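Local coordinates for tryparedoxin (Crithidia fasciculata, PDB 1O8X), which probably works as a thioredoxin-like oxidoreductase, exchanging electrons through a redox disulfide in the trypanosomatid defence against oxidative stress, at residues 41-44 with 45-49; 51-54 with 55-59; 89-92 with 93-96; 132-135 with 136-140. The protein carries 1 engineered substitution. All coordinates share one frame; numbering follows the deposited sequence.

Interaction 1: residues 41-44 with 45-49; sequences PPAR and GFTPQ. Engineered in segment 41-44: Ala43 (natural residue Cys).
Thr47 folds back onto the turn before it: its OG1 donates to Ala43 O at 2.8 Å, while its own backbone N reaches the same oxygen at 2.9 Å. The two donors approach Ala43 O from opposite faces of the carbonyl plane, so one oxygen is gripped twice. With OG1 beside the backbone N (chi1 -58°), the hydroxyl lies back along the helix; its strongest partner, however, is the hydroxyl of Tyr34 on strand 30-36. Phe46 N bonds to Pro42 O at 3.3 Å, and the Phe46 ring leads away to Pro110, Leu131 and Val132. Pro48 has no N-H to give, and its CD sits 3.0 Å from Arg44 O, where the helix kinks. A water links Pro41 O to Gly45 N, accepting from the amide and donating to the carbonyl. One turn on, Gln49 NE2 reaches back to Gly45 O at 2.9 Å. Ala43 is an engineered replacement of the natural cysteine, so the disulfide to Cys40 seen in another structure of this protein is absent here. A helix that follows strand 30-36, carries the second redox cysteine position (here Ala43) in its first turns and kinks at a proline is characteristic of the thioredoxin fold.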
ATOM      1  N   PRO A  41       6.097 -15.228  -4.607  1.00 17.09           N
ATOM      2  CA  PRO A  41       6.283 -16.171  -3.482  1.00 17.04           C
ATOM      3  C   PRO A  41       6.499 -15.538  -2.085  1.00 17.30           C
ATOM      4  O   PRO A  41       5.745 -15.898  -1.177  1.00 17.91           O
ATOM      5  CB  PRO A  41       7.468 -17.050  -3.924  1.00 17.98           C
ATOM      6  CG  PRO A  41       7.456 -16.945  -5.397  1.00 18.11           C
ATOM      7  CD  PRO A  41       7.023 -15.519  -5.727  1.00 16.99           C
ATOM      8  N   PRO A  42       7.466 -14.635  -1.891  1.00 17.25           N
ATOM      9  CA  PRO A  42       7.679 -14.079  -0.542  1.00 16.73           C
ATOM     10  C   PRO A  42       6.506 -13.259  -0.008  1.00 15.72           C
ATOM     11  O   PRO A  42       6.385 -13.110   1.212  1.00 15.78           O
ATOM     12  CB  PRO A  42       8.941 -13.222  -0.690  1.00 17.35           C
ATOM     13  CG  PRO A  42       9.071 -12.954  -2.154  1.00 18.52           C
ATOM     14  CD  PRO A  42       8.456 -14.122  -2.855  1.00 17.48           C
ATOM     15  N   ALA A  43       5.623 -12.769  -0.874  1.00 15.21           N
ATOM     16  CA  ALA A  43       4.466 -12.035  -0.364  1.00 14.87           C
ATOM     17  C   ALA A  43       3.507 -12.933   0.421  1.00 14.84           C
ATOM     18  O   ALA A  43       2.753 -12.433   1.264  1.00 15.23           O
ATOM     19  CB  ALA A  43       3.726 -11.297  -1.477  1.00 16.14           C
ATOM     20  N   ARG A  44       3.524 -14.245   0.156  1.00 14.66           N
ATOM     21  CA  ARG A  44       2.620 -15.149   0.868  1.00 14.18           C
ATOM     22  C   ARG A  44       2.858 -15.098   2.364  1.00 13.79           C
ATOM     23  O   ARG A  44       1.899 -15.033   3.126  1.00 14.33           O
ATOM     24  CB  ARG A  44       2.714 -16.587   0.347  1.00 14.43           C
ATOM     25  CG  ARG A  44       2.044 -16.777  -0.999  1.00 16.04           C
ATOM     26  CD  ARG A  44       2.236 -18.165  -1.593  1.00 16.75           C
ATOM     27  NE  ARG A  44       1.530 -18.272  -2.868  1.00 17.03           N
ATOM     28  CZ  ARG A  44       0.295 -18.717  -2.990  1.00 17.55           C
ATOM     29  NH1 ARG A  44      -0.367 -19.141  -1.923  1.00 17.96           N
ATOM     30  NH2 ARG A  44      -0.274 -18.767  -4.188  1.00 20.41           N
ATOM     31  N   GLY A  45       4.123 -15.104   2.783  1.00 13.62           N
ATOM     32  CA  GLY A  45       4.451 -15.058   4.198  1.00 13.55           C
ATOM     33  C   GLY A  45       4.351 -13.654   4.776  1.00 13.15           C
ATOM     34  O   GLY A  45       4.042 -13.483   5.968  1.00 13.76           O
ATOM     35  N   PHE A  46       4.604 -12.634   3.948  1.00 12.88           N
ATOM     36  CA  PHE A  46       4.612 -11.254   4.429  1.00 12.61           C
ATOM     37  C   PHE A  46       3.205 -10.689   4.624  1.00 12.30           C
ATOM     38  O   PHE A  46       2.927 -10.017   5.629  1.00 12.89           O
ATOM     39  CB  PHE A  46       5.417 -10.323   3.508  1.00 12.99           C
ATOM     40  CG  PHE A  46       5.381  -8.900   3.957  1.00 11.81           C
ATOM     41  CD1 PHE A  46       6.042  -8.535   5.114  1.00 13.17           C
ATOM     42  CD2 PHE A  46       4.637  -7.942   3.270  1.00 13.12           C
ATOM     43  CE1 PHE A  46       5.985  -7.211   5.571  1.00 13.01           C
ATOM     44  CE2 PHE A  46       4.590  -6.619   3.721  1.00 13.56           C
ATOM     45  CZ  PHE A  46       5.269  -6.267   4.874  1.00 13.29           C
ATOM     46  N   THR A  47       2.312 -10.956   3.674  1.00 13.23           N
ATOM     47  CA  THR A  47       0.989 -10.356   3.706  1.00 14.02           C
ATOM     48  C   THR A  47       0.235 -10.578   5.027  1.00 13.63           C
ATOM     49  O   THR A  47      -0.323  -9.623   5.551  1.00 13.53           O
ATOM     50  CB  THR A  47       0.156 -10.733   2.469  1.00 14.57           C
ATOM     51  OG1 THR A  47       0.853 -10.315   1.296  1.00 15.54           O
ATOM     52  CG2 THR A  47      -1.142  -9.916   2.428  1.00 15.62           C
ATOM     53  N   PRO A  48       0.212 -11.792   5.597  1.00 13.76           N
ATOM     54  CA  PRO A  48      -0.463 -11.981   6.896  1.00 13.80           C
ATOM     55  C   PRO A  48       0.138 -11.152   8.038  1.00 13.34           C
ATOM     56  O   PRO A  48      -0.592 -10.726   8.922  1.00 13.53           O
ATOM     57  CB  PRO A  48      -0.310 -13.490   7.163  1.00 14.36           C
ATOM     58  CG  PRO A  48      -0.048 -14.073   5.834  1.00 16.01           C
ATOM     59  CD  PRO A  48       0.730 -13.072   5.078  1.00 14.80           C
ATOM     60  N   GLN A  49       1.448 -10.919   8.011  1.00 12.47           N
ATOM     61  CA  GLN A  49       2.086 -10.072   9.020  1.00 12.58           C
ATOM     62  C   GLN A  49       1.636  -8.611   8.858  1.00 12.00           C
ATOM     63  O   GLN A  49       1.399  -7.909   9.841  1.00 12.72           O
ATOM     64  CB  GLN A  49       3.602 -10.209   8.949  1.00 12.52           C
ATOM     65  CG  GLN A  49       4.087 -11.628   9.283  1.00 13.91           C
ATOM     66  CD  GLN A  49       5.565 -11.791   9.029  1.00 13.37           C
ATOM     67  OE1 GLN A  49       6.385 -11.409   9.865  1.00 15.46           O
ATOM     68  NE2 GLN A  49       5.917 -12.348   7.871  1.00 13.40           N
TER
HETATM   69  O   HOH W   1       6.443 -16.416   1.603  1.00 21.70           O

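Interaction 2: residues 51-54 with 55-59; sequences IEFY and DKFHE
His58 and Tyr54 come together through unlike first torsions: CG of His58 stands between its backbone N and carbonyl carbon (chi1 84°), while CG of Tyr54 is anti to the backbone N. The imidazole thereby folds back over the phenol ring in an offset stack, with centroids 4.2 Å apart and planes at 4°. His58 CB also lies over the Tyr54 face as a CH-pi contact. In the same pose His58 ND1 donates to Tyr54 O at 2.9 Å, with that oxygen close to the imidazole plane; His58 N reaches it from the other face of the carbonyl. These two bonds and the stack fix the rotation of the imidazole. The pair belongs to helix 41-57 and the residue after it, in the beta-alpha-beta unit that joins strands 30-36 and 63-69 of the thioredoxin fold. Tyr54 turns toward the second strand, touching Phe63 and Val65, and its OH bonds to Glu64. On another flank the Phe57 ring presents its edge to the face of Phe53, centroids 4.9 Å apart and planes at 61°; Phe57 CD1 and Phe53 CE1 approach to 3.5 Å. Glu52 and Lys56 run side by side with extended chains, and Lys56 NZ forms a salt bridge to Glu52 OE2 at 3.0 Å, meeting its anti side somewhat out of the carboxylate plane. The ammonium has a second carboxylate partner in Glu136. Beside Tyr54, Asp55 OD1 lies at the ring edge, 3.7 Å from Tyr54 CD2.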
ATOM      1  N   ILE A  51      -1.266  -7.772   7.510  1.00 12.43           N
ATOM      2  CA  ILE A  51      -2.673  -7.744   7.917  1.00 13.24           C
ATOM      3  C   ILE A  51      -2.796  -7.645   9.445  1.00 13.49           C
ATOM      4  O   ILE A  51      -3.600  -6.868   9.955  1.00 14.03           O
ATOM      5  CB  ILE A  51      -3.438  -8.983   7.380  1.00 13.89           C
ATOM      6  CG1 ILE A  51      -3.624  -8.861   5.870  1.00 14.48           C
ATOM      7  CG2 ILE A  51      -4.805  -9.127   8.060  1.00 15.27           C
ATOM      8  CD1 ILE A  51      -4.186 -10.132   5.212  1.00 16.17           C
ATOM      9  N   GLU A  52      -1.977  -8.398  10.175  1.00 13.47           N
ATOM     10  CA  GLU A  52      -2.023  -8.347  11.637  1.00 14.47           C
ATOM     11  C   GLU A  52      -1.669  -6.947  12.142  1.00 14.02           C
ATOM     12  O   GLU A  52      -2.332  -6.402  13.024  1.00 15.08           O
ATOM     13  CB  GLU A  52      -1.048  -9.368  12.213  1.00 15.71           C
ATOM     14  CG  GLU A  52      -1.042  -9.437  13.730  1.00 18.56           C
ATOM     15  CD  GLU A  52      -0.248 -10.601  14.288  1.00 23.23           C
ATOM     16  OE1 GLU A  52       0.160 -11.520  13.521  1.00 25.18           O
ATOM     17  OE2 GLU A  52      -0.018 -10.572  15.512  1.00 23.78           O
ATOM     18  N   PHE A  53      -0.617  -6.362  11.592  1.00 13.08           N
ATOM     19  CA  PHE A  53      -0.219  -5.009  11.958  1.00 13.04           C
ATOM     20  C   PHE A  53      -1.299  -3.973  11.624  1.00 13.08           C
ATOM     21  O   PHE A  53      -1.627  -3.097  12.444  1.00 13.72           O
ATOM     22  CB  PHE A  53       1.103  -4.672  11.281  1.00 13.18           C
ATOM     23  CG  PHE A  53       1.741  -3.420  11.815  1.00 13.00           C
ATOM     24  CD1 PHE A  53       2.600  -3.477  12.913  1.00 15.00           C
ATOM     25  CD2 PHE A  53       1.469  -2.180  11.241  1.00 13.42           C
ATOM     26  CE1 PHE A  53       3.189  -2.306  13.418  1.00 15.54           C
ATOM     27  CE2 PHE A  53       2.045  -1.015  11.747  1.00 13.97           C
ATOM     28  CZ  PHE A  53       2.904  -1.087  12.830  1.00 14.87           C
ATOM     29  N   TYR A  54      -1.879  -4.096  10.434  1.00 13.31           N
ATOM     30  CA  TYR A  54      -2.945  -3.206  10.010  1.00 13.94           C
ATOM     31  C   TYR A  54      -4.134  -3.304  10.955  1.00 14.69           C
ATOM     32  O   TYR A  54      -4.672  -2.282  11.393  1.00 14.71           O
ATOM     33  CB  TYR A  54      -3.364  -3.576   8.591  1.00 14.03           C
ATOM     34  CG  TYR A  54      -4.460  -2.750   7.980  1.00 13.59           C
ATOM     35  CD1 TYR A  54      -4.160  -1.553   7.341  1.00 13.94           C
ATOM     36  CD2 TYR A  54      -5.789  -3.167   8.027  1.00 13.73           C
ATOM     37  CE1 TYR A  54      -5.152  -0.788   6.760  1.00 14.20           C
ATOM     38  CE2 TYR A  54      -6.779  -2.409   7.454  1.00 13.88           C
ATOM     39  CZ  TYR A  54      -6.462  -1.219   6.829  1.00 14.38           C
ATOM     40  OH  TYR A  54      -7.427  -0.459   6.244  1.00 16.20           O
ATOM     41  N   ASP A  55      -4.546  -4.526  11.278  1.00 15.41           N
ATOM     42  CA  ASP A  55      -5.723  -4.687  12.123  1.00 16.79           C
ATOM     43  C   ASP A  55      -5.487  -4.074  13.504  1.00 16.75           C
ATOM     44  O   ASP A  55      -6.386  -3.432  14.063  1.00 17.84           O
ATOM     45  CB  ASP A  55      -6.123  -6.159  12.203  1.00 18.30           C
ATOM     46  CG  ASP A  55      -6.866  -6.648  10.961  1.00 20.83           C
ATOM     47  OD1 ASP A  55      -7.313  -5.839  10.106  1.00 23.17           O
ATOM     48  OD2 ASP A  55      -7.062  -7.866  10.777  1.00 24.29           O
ATOM     49  N   LYS A  56      -4.280  -4.254  14.045  1.00 15.60           N
ATOM     50  CA  LYS A  56      -3.941  -3.723  15.367  1.00 16.20           C
ATOM     51  C   LYS A  56      -3.873  -2.200  15.386  1.00 16.11           C
ATOM     52  O   LYS A  56      -4.293  -1.564  16.359  1.00 17.27           O
ATOM     53  CB  LYS A  56      -2.580  -4.249  15.818  1.00 16.67           C
ATOM     54  CG  LYS A  56      -2.557  -5.688  16.296  1.00 18.06           C
ATOM     55  CD  LYS A  56      -1.127  -6.118  16.648  1.00 20.20           C
ATOM     56  CE  LYS A  56      -1.042  -7.573  17.101  1.00 23.39           C
ATOM     57  NZ  LYS A  56       0.370  -8.069  17.127  1.00 25.07           N
ATOM     58  N   PHE A  57      -3.317  -1.609  14.330  1.00 15.59           N
ATOM     59  CA  PHE A  57      -2.800  -0.237  14.405  1.00 14.90           C
ATOM     60  C   PHE A  57      -3.287   0.764  13.369  1.00 14.27           C
ATOM     61  O   PHE A  57      -2.971   1.947  13.501  1.00 14.19           O
ATOM     62  CB  PHE A  57      -1.257  -0.237  14.403  1.00 14.69           C
ATOM     63  CG  PHE A  57      -0.644  -1.013  15.539  1.00 15.50           C
ATOM     64  CD1 PHE A  57       0.257  -2.035  15.287  1.00 16.49           C
ATOM     65  CD2 PHE A  57      -0.964  -0.724  16.867  1.00 17.37           C
ATOM     66  CE1 PHE A  57       0.833  -2.760  16.317  1.00 16.91           C
ATOM     67  CE2 PHE A  57      -0.395  -1.445  17.912  1.00 19.13           C
ATOM     68  CZ  PHE A  57       0.523  -2.469  17.631  1.00 18.50           C
ATOM     69  N   HIS A  58      -4.034   0.351  12.344  1.00 14.29           N
ATOM     70  CA  HIS A  58      -4.370   1.328  11.309  1.00 14.78           C
ATOM     71  C   HIS A  58      -5.167   2.510  11.859  1.00 15.05           C
ATOM     72  O   HIS A  58      -4.975   3.638  11.431  1.00 15.01           O
ATOM     73  CB  HIS A  58      -5.015   0.687  10.064  1.00 15.14           C
ATOM     74  CG  HIS A  58      -6.493   0.458  10.160  1.00 18.00           C
ATOM     75  ND1 HIS A  58      -7.035  -0.674  10.724  1.00 20.43           N
ATOM     76  CD2 HIS A  58      -7.535   1.175   9.678  1.00 20.11           C
ATOM     77  CE1 HIS A  58      -8.355  -0.617  10.640  1.00 21.10           C
ATOM     78  NE2 HIS A  58      -8.684   0.489   9.997  1.00 22.90           N
ATOM     79  N   GLU A  59      -6.033   2.252  12.833  1.00 15.94           N
ATOM     80  CA  GLU A  59      -6.769   3.347  13.475  1.00 17.26           C
ATOM     81  C   GLU A  59      -5.900   4.144  14.460  1.00 17.34           C
ATOM     82  O   GLU A  59      -5.771   5.376  14.332  1.00 17.81           O
ATOM     83  CB  GLU A  59      -8.036   2.828  14.155  1.00 18.87           C
ATOM     84  CG  GLU A  59      -8.954   1.996  13.275  1.00 23.53           C
ATOM     85  CD  GLU A  59      -9.882   1.115  14.096  1.00 27.25           C
ATOM     86  OE1 GLU A  59     -10.671   1.684  14.885  1.00 30.26           O
ATOM     87  OE2 GLU A  59      -9.825  -0.135  13.960  1.00 29.77           O
TER

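Interaction 3: residues 89-92 with 93-96; sequences VPFA and QSEA
Val89 reaches Gln93 with one branch: CG1, anti to the backbone N (chi1 177°), packs 3.8 Å from Gln93 CB and also lies near Gln93 O. Pro90 makes two kinds of contact with the same residue. Its carbonyl oxygen accepts from Gln93 N at 2.9 Å, and its ring lies beside the amide end of Gln93, with Pro90 CB 3.4 Å from Gln93 NE2. The bend of the glutamine chain at chi2 (73°) brings NE2 back alongside the proline CB and CG. Phe91 O is taken by Ser94, whose OG donates at 2.7 Å and whose backbone N adds a weak bond to the same oxygen. The hydroxyl also stands over one face of the Phe91 ring, off toward the rim, 4.0 Å from Phe91 CD1. Ala92 CB comes within 4.0 Å of Gln93 NE2, so the amide lies by both residues. Residues 91-92 form a short 3-10 segment, and Gln93 holds the N-cap position of helix 94-103. Behind this turn, Val89 bonds through its backbone to Phe67 and packs on Val66 and Cys68 of strand 63-69, while Gln93 and Ala96 rest on Ile11.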
ATOM      1  N   VAL A  89      -5.525   0.479  -5.672  1.00 16.60           N
ATOM      2  CA  VAL A  89      -5.640   1.210  -6.942  1.00 17.75           C
ATOM      3  C   VAL A  89      -6.421   0.296  -7.878  1.00 19.28           C
ATOM      4  O   VAL A  89      -6.105  -0.886  -7.987  1.00 18.46           O
ATOM      5  CB  VAL A  89      -4.256   1.539  -7.557  1.00 17.68           C
ATOM      6  CG1 VAL A  89      -4.421   2.233  -8.914  1.00 18.24           C
ATOM      7  CG2 VAL A  89      -3.433   2.407  -6.605  1.00 17.88           C
ATOM      8  N   PRO A  90      -7.459   0.813  -8.540  1.00 20.66           N
ATOM      9  CA  PRO A  90      -8.245  -0.045  -9.424  1.00 21.95           C
ATOM     10  C   PRO A  90      -7.381  -0.653 -10.524  1.00 22.41           C
ATOM     11  O   PRO A  90      -6.445   0.001 -10.991  1.00 22.82           O
ATOM     12  CB  PRO A  90      -9.295   0.912 -10.008  1.00 22.19           C
ATOM     13  CG  PRO A  90      -9.406   2.018  -9.003  1.00 21.60           C
ATOM     14  CD  PRO A  90      -7.994   2.186  -8.489  1.00 21.10           C
ATOM     15  N   PHE A  91      -7.668  -1.896 -10.896  1.00 23.42           N
ATOM     16  CA  PHE A  91      -6.924  -2.600 -11.934  1.00 24.51           C
ATOM     17  C   PHE A  91      -6.829  -1.805 -13.250  1.00 25.43           C
ATOM     18  O   PHE A  91      -5.809  -1.871 -13.938  1.00 25.63           O
ATOM     19  CB  PHE A  91      -7.537  -3.987 -12.190  1.00 24.99           C
ATOM     20  CG  PHE A  91      -6.749  -4.822 -13.158  1.00 25.66           C
ATOM     21  CD1 PHE A  91      -5.601  -5.490 -12.743  1.00 26.26           C
ATOM     22  CD2 PHE A  91      -7.136  -4.921 -14.497  1.00 26.55           C
ATOM     23  CE1 PHE A  91      -4.854  -6.259 -13.639  1.00 25.83           C
ATOM     24  CE2 PHE A  91      -6.394  -5.683 -15.400  1.00 26.76           C
ATOM     25  CZ  PHE A  91      -5.259  -6.356 -14.975  1.00 26.61           C
ATOM     26  N   ALA A  92      -7.882  -1.053 -13.575  1.00 26.18           N
ATOM     27  CA  ALA A  92      -7.913  -0.196 -14.765  1.00 27.29           C
ATOM     28  C   ALA A  92      -6.863   0.915 -14.745  1.00 27.82           C
ATOM     29  O   ALA A  92      -6.480   1.428 -15.800  1.00 28.57           O
ATOM     30  CB  ALA A  92      -9.309   0.397 -14.955  1.00 27.45           C
ATOM     31  N   GLN A  93      -6.395   1.274 -13.546  1.00 27.86           N
ATOM     32  CA  GLN A  93      -5.394   2.325 -13.371  1.00 27.79           C
ATOM     33  C   GLN A  93      -4.002   1.733 -13.127  1.00 27.24           C
ATOM     34  O   GLN A  93      -3.174   2.340 -12.442  1.00 26.39           O
ATOM     35  CB  GLN A  93      -5.804   3.277 -12.241  1.00 28.20           C
ATOM     36  CG  GLN A  93      -6.619   4.498 -12.691  1.00 30.88           C
ATOM     37  CD  GLN A  93      -8.049   4.166 -13.090  1.00 33.35           C
ATOM     38  OE1 GLN A  93      -8.540   4.650 -14.114  1.00 35.47           O
ATOM     39  NE2 GLN A  93      -8.724   3.353 -12.284  1.00 35.31           N
ATOM     40  N   SER A  94      -3.746   0.560 -13.704  1.00 26.88           N
ATOM     41  CA  SER A  94      -2.455  -0.121 -13.580  1.00 27.35           C
ATOM     42  C   SER A  94      -1.283   0.682 -14.117  1.00 27.01           C
ATOM     43  O   SER A  94      -0.173   0.575 -13.588  1.00 27.06           O
ATOM     44  CB  SER A  94      -2.481  -1.487 -14.264  1.00 27.37           C
ATOM     45  OG  SER A  94      -3.208  -2.430 -13.492  1.00 27.93           O
ATOM     46  N   GLU A  95      -1.518   1.476 -15.163  1.00 26.89           N
ATOM     47  CA  GLU A  95      -0.474   2.341 -15.709  1.00 27.17           C
ATOM     48  C   GLU A  95       0.061   3.280 -14.627  1.00 25.57           C
ATOM     49  O   GLU A  95       1.274   3.508 -14.546  1.00 25.42           O
ATOM     50  CB  GLU A  95      -0.996   3.124 -16.915  1.00 28.01           C
ATOM     51  CG  GLU A  95      -0.971   2.327 -18.214  1.00 32.78           C
ATOM     52  CD  GLU A  95      -2.263   2.428 -19.019  1.00 37.67           C
ATOM     53  OE1 GLU A  95      -3.137   3.259 -18.680  1.00 40.48           O
ATOM     54  OE2 GLU A  95      -2.414   1.658 -19.999  1.00 40.47           O
ATOM     55  N   ALA A  96      -0.833   3.787 -13.780  1.00 24.20           N
ATOM     56  CA  ALA A  96      -0.435   4.642 -12.664  1.00 22.94           C
ATOM     57  C   ALA A  96       0.445   3.856 -11.700  1.00 21.54           C
ATOM     58  O   ALA A  96       1.394   4.399 -11.160  1.00 21.34           O
ATOM     59  CB  ALA A  96      -1.638   5.211 -11.939  1.00 23.44           C
TER

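Interaction 4: residues 132-135 with 136-140; sequences VKDP and EGEQF
Two successive type I beta turns, Asp134 to Gly137 and Gly137 to Phe140, fold the loop after helix 127-131 around the carboxylate of Asp134. The first is closed by the bond from Gly137 N to Asp134 O, 2.9 Å long. Gly137, shared by both turns, has a positive phi of 62°, a backbone conformation that glycine adopts most readily. CG of Asp134 is anti to the backbone N (chi1 -178°), which carries the carboxylate forward to the amides of the second turn. There its oxygens divide the work: OD1 accepts from Glu138 N at 2.8 Å and OD2 from Gln139 N, also at 2.8 Å. Both amides arrive on syn sides, slightly out of the carboxylate plane. The CB atoms of Glu138 and Gln139 lie beside the oxygens their own amides bind. OD2 has a further donor in the indole NE1 of Trp142, so with backbone and indole bonds together the carboxylate is held against rotation; these three N-H donors would be expected to favour its ionised form. Phe140 packs on Phe53 of helix 41-57 and on Leu30 and Phe32 of strand 30-36. The Glu136 chain bends at chi2 (-46°), folding its carboxylate back past the Pro135 carbonyl toward Lys56. A water bridges within the first turn, donating to Asp134 OD1 at 2.7 Å and accepting from Glu136 N at 2.9 Å.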
ATOM      1  N   VAL A 132       8.490  -6.608   9.829  1.00 14.40           N
ATOM      2  CA  VAL A 132       8.596  -7.990  10.303  1.00 15.82           C
ATOM      3  C   VAL A 132       9.429  -8.090  11.579  1.00 16.89           C
ATOM      4  O   VAL A 132       9.290  -9.052  12.331  1.00 19.15           O
ATOM      5  CB  VAL A 132       9.056  -8.978   9.212  1.00 16.42           C
ATOM      6  CG1 VAL A 132       8.114  -8.966   8.028  1.00 17.02           C
ATOM      7  CG2 VAL A 132      10.458  -8.676   8.783  1.00 17.84           C
ATOM      8  N   LYS A 133      10.254  -7.088  11.837  1.00 16.89           N
ATOM      9  CA  LYS A 133      11.079  -7.067  13.042  1.00 17.62           C
ATOM     10  C   LYS A 133      10.482  -6.237  14.167  1.00 17.15           C
ATOM     11  O   LYS A 133      11.008  -6.242  15.289  1.00 17.95           O
ATOM     12  CB  LYS A 133      12.440  -6.519  12.692  1.00 19.34           C
ATOM     13  CG  LYS A 133      13.174  -7.456  11.771  1.00 22.11           C
ATOM     14  CD  LYS A 133      14.609  -7.044  11.592  1.00 26.10           C
ATOM     15  CE  LYS A 133      15.426  -7.254  12.854  1.00 27.34           C
ATOM     16  NZ  LYS A 133      15.784  -8.683  13.067  1.00 28.70           N
ATOM     17  N   ASP A 134       9.387  -5.541  13.874  1.00 16.48           N
ATOM     18  CA  ASP A 134       8.778  -4.657  14.851  1.00 15.81           C
ATOM     19  C   ASP A 134       7.271  -4.825  14.822  1.00 15.77           C
ATOM     20  O   ASP A 134       6.561  -3.882  14.487  1.00 15.17           O
ATOM     21  CB  ASP A 134       9.241  -3.222  14.561  1.00 16.00           C
ATOM     22  CG  ASP A 134       8.719  -2.199  15.555  1.00 16.21           C
ATOM     23  OD1 ASP A 134       8.430  -2.526  16.738  1.00 17.00           O
ATOM     24  OD2 ASP A 134       8.610  -1.003  15.186  1.00 17.46           O
ATOM     25  N   PRO A 135       6.754  -6.012  15.178  1.00 15.97           N
ATOM     26  CA  PRO A 135       5.306  -6.254  15.087  1.00 16.85           C
ATOM     27  C   PRO A 135       4.462  -5.349  15.976  1.00 16.84           C
ATOM     28  O   PRO A 135       3.287  -5.180  15.673  1.00 17.57           O
ATOM     29  CB  PRO A 135       5.149  -7.717  15.516  1.00 17.23           C
ATOM     30  CG  PRO A 135       6.358  -8.008  16.322  1.00 17.63           C
ATOM     31  CD  PRO A 135       7.468  -7.202  15.691  1.00 16.45           C
ATOM     32  N   GLU A 136       5.027  -4.784  17.043  1.00 17.30           N
ATOM     33  CA  GLU A 136       4.240  -3.897  17.895  1.00 18.41           C
ATOM     34  C   GLU A 136       4.428  -2.432  17.519  1.00 17.90           C
ATOM     35  O   GLU A 136       3.874  -1.548  18.169  1.00 19.62           O
ATOM     36  CB  GLU A 136       4.533  -4.144  19.380  1.00 19.86           C
ATOM     37  CG  GLU A 136       4.072  -5.511  19.890  1.00 22.97           C
ATOM     38  CD  GLU A 136       2.657  -5.878  19.451  1.00 26.70           C
ATOM     39  OE1 GLU A 136       1.711  -5.150  19.822  1.00 29.35           O
ATOM     40  OE2 GLU A 136       2.488  -6.887  18.721  1.00 28.08           O
ATOM     41  N   GLY A 137       5.173  -2.175  16.442  1.00 17.06           N
ATOM     42  CA  GLY A 137       5.306  -0.823  15.925  1.00 16.23           C
ATOM     43  C   GLY A 137       5.945   0.159  16.882  1.00 16.18           C
ATOM     44  O   GLY A 137       5.598   1.334  16.866  1.00 16.52           O
ATOM     45  N   GLU A 138       6.900  -0.313  17.678  1.00 16.29           N
ATOM     46  CA  GLU A 138       7.581   0.544  18.646  1.00 17.96           C
ATOM     47  C   GLU A 138       8.396   1.619  17.929  1.00 17.78           C
ATOM     48  O   GLU A 138       8.626   2.702  18.458  1.00 18.69           O
ATOM     49  CB  GLU A 138       8.446  -0.320  19.571  1.00 19.48           C
ATOM     50  CG  GLU A 138       7.613  -1.151  20.538  1.00 23.79           C
ATOM     51  CD  GLU A 138       8.437  -1.931  21.547  1.00 29.30           C
ATOM     52  OE1 GLU A 138       9.688  -1.849  21.530  1.00 32.35           O
ATOM     53  OE2 GLU A 138       7.817  -2.633  22.372  1.00 33.13           O
ATOM     54  N   GLN A 139       8.829   1.316  16.709  1.00 17.44           N
ATOM     55  CA  GLN A 139       9.604   2.269  15.921  1.00 17.34           C
ATOM     56  C   GLN A 139       8.856   2.789  14.698  1.00 15.97           C
ATOM     57  O   GLN A 139       9.447   3.477  13.844  1.00 15.97           O
ATOM     58  CB  GLN A 139      10.952   1.675  15.499  1.00 18.92           C
ATOM     59  CG  GLN A 139      11.866   1.337  16.683  1.00 22.94           C
ATOM     60  CD  GLN A 139      12.055   2.491  17.641  1.00 28.15           C
ATOM     61  OE1 GLN A 139      11.955   2.307  18.862  1.00 31.93           O
ATOM     62  NE2 GLN A 139      12.330   3.681  17.106  1.00 29.95           N
ATOM     63  N   PHE A 140       7.565   2.474  14.611  1.00 14.99           N
ATOM     64  CA  PHE A 140       6.720   3.011  13.537  1.00 14.69           C
ATOM     65  C   PHE A 140       6.827   4.546  13.513  1.00 14.98           C
ATOM     66  O   PHE A 140       6.845   5.150  14.591  1.00 15.75           O
ATOM     67  CB  PHE A 140       5.278   2.570  13.806  1.00 15.14           C
ATOM     68  CG  PHE A 140       4.262   3.164  12.884  1.00 15.17           C
ATOM     69  CD1 PHE A 140       3.844   2.481  11.748  1.00 16.04           C
ATOM     70  CD2 PHE A 140       3.703   4.415  13.169  1.00 17.09           C
ATOM     71  CE1 PHE A 140       2.876   3.058  10.907  1.00 17.74           C
ATOM     72  CE2 PHE A 140       2.754   4.989  12.338  1.00 17.73           C
ATOM     73  CZ  PHE A 140       2.334   4.320  11.221  1.00 18.32           C
TER
HETATM   74  O   HOH W   2       7.758  -4.787  18.122  1.00 21.05           O

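In the fold
Interactions 1 and 2 lie on the earlier and later parts of helix 41-57, about 15 Å apart between centres, and both are partly buried; interactions 3 and 4 are surface contacts. Interaction 4 touches both: Val132 packs on Phe46 and Gln49 of interaction 1, and Lys56 NZ of interaction 2 meets Glu136 OE2 in a salt bridge of 2.9 Å. Interaction 3 stands apart on the far side of the chain from interactions 2 and 4, leading into helix 94-103. Their chemistry differs accordingly: hydroxyl and backbone bonds in interactions 1 and 3, aromatic stacking with a salt bridge on the later part of helix 41-57, and a carboxylate gathering amides in the loop.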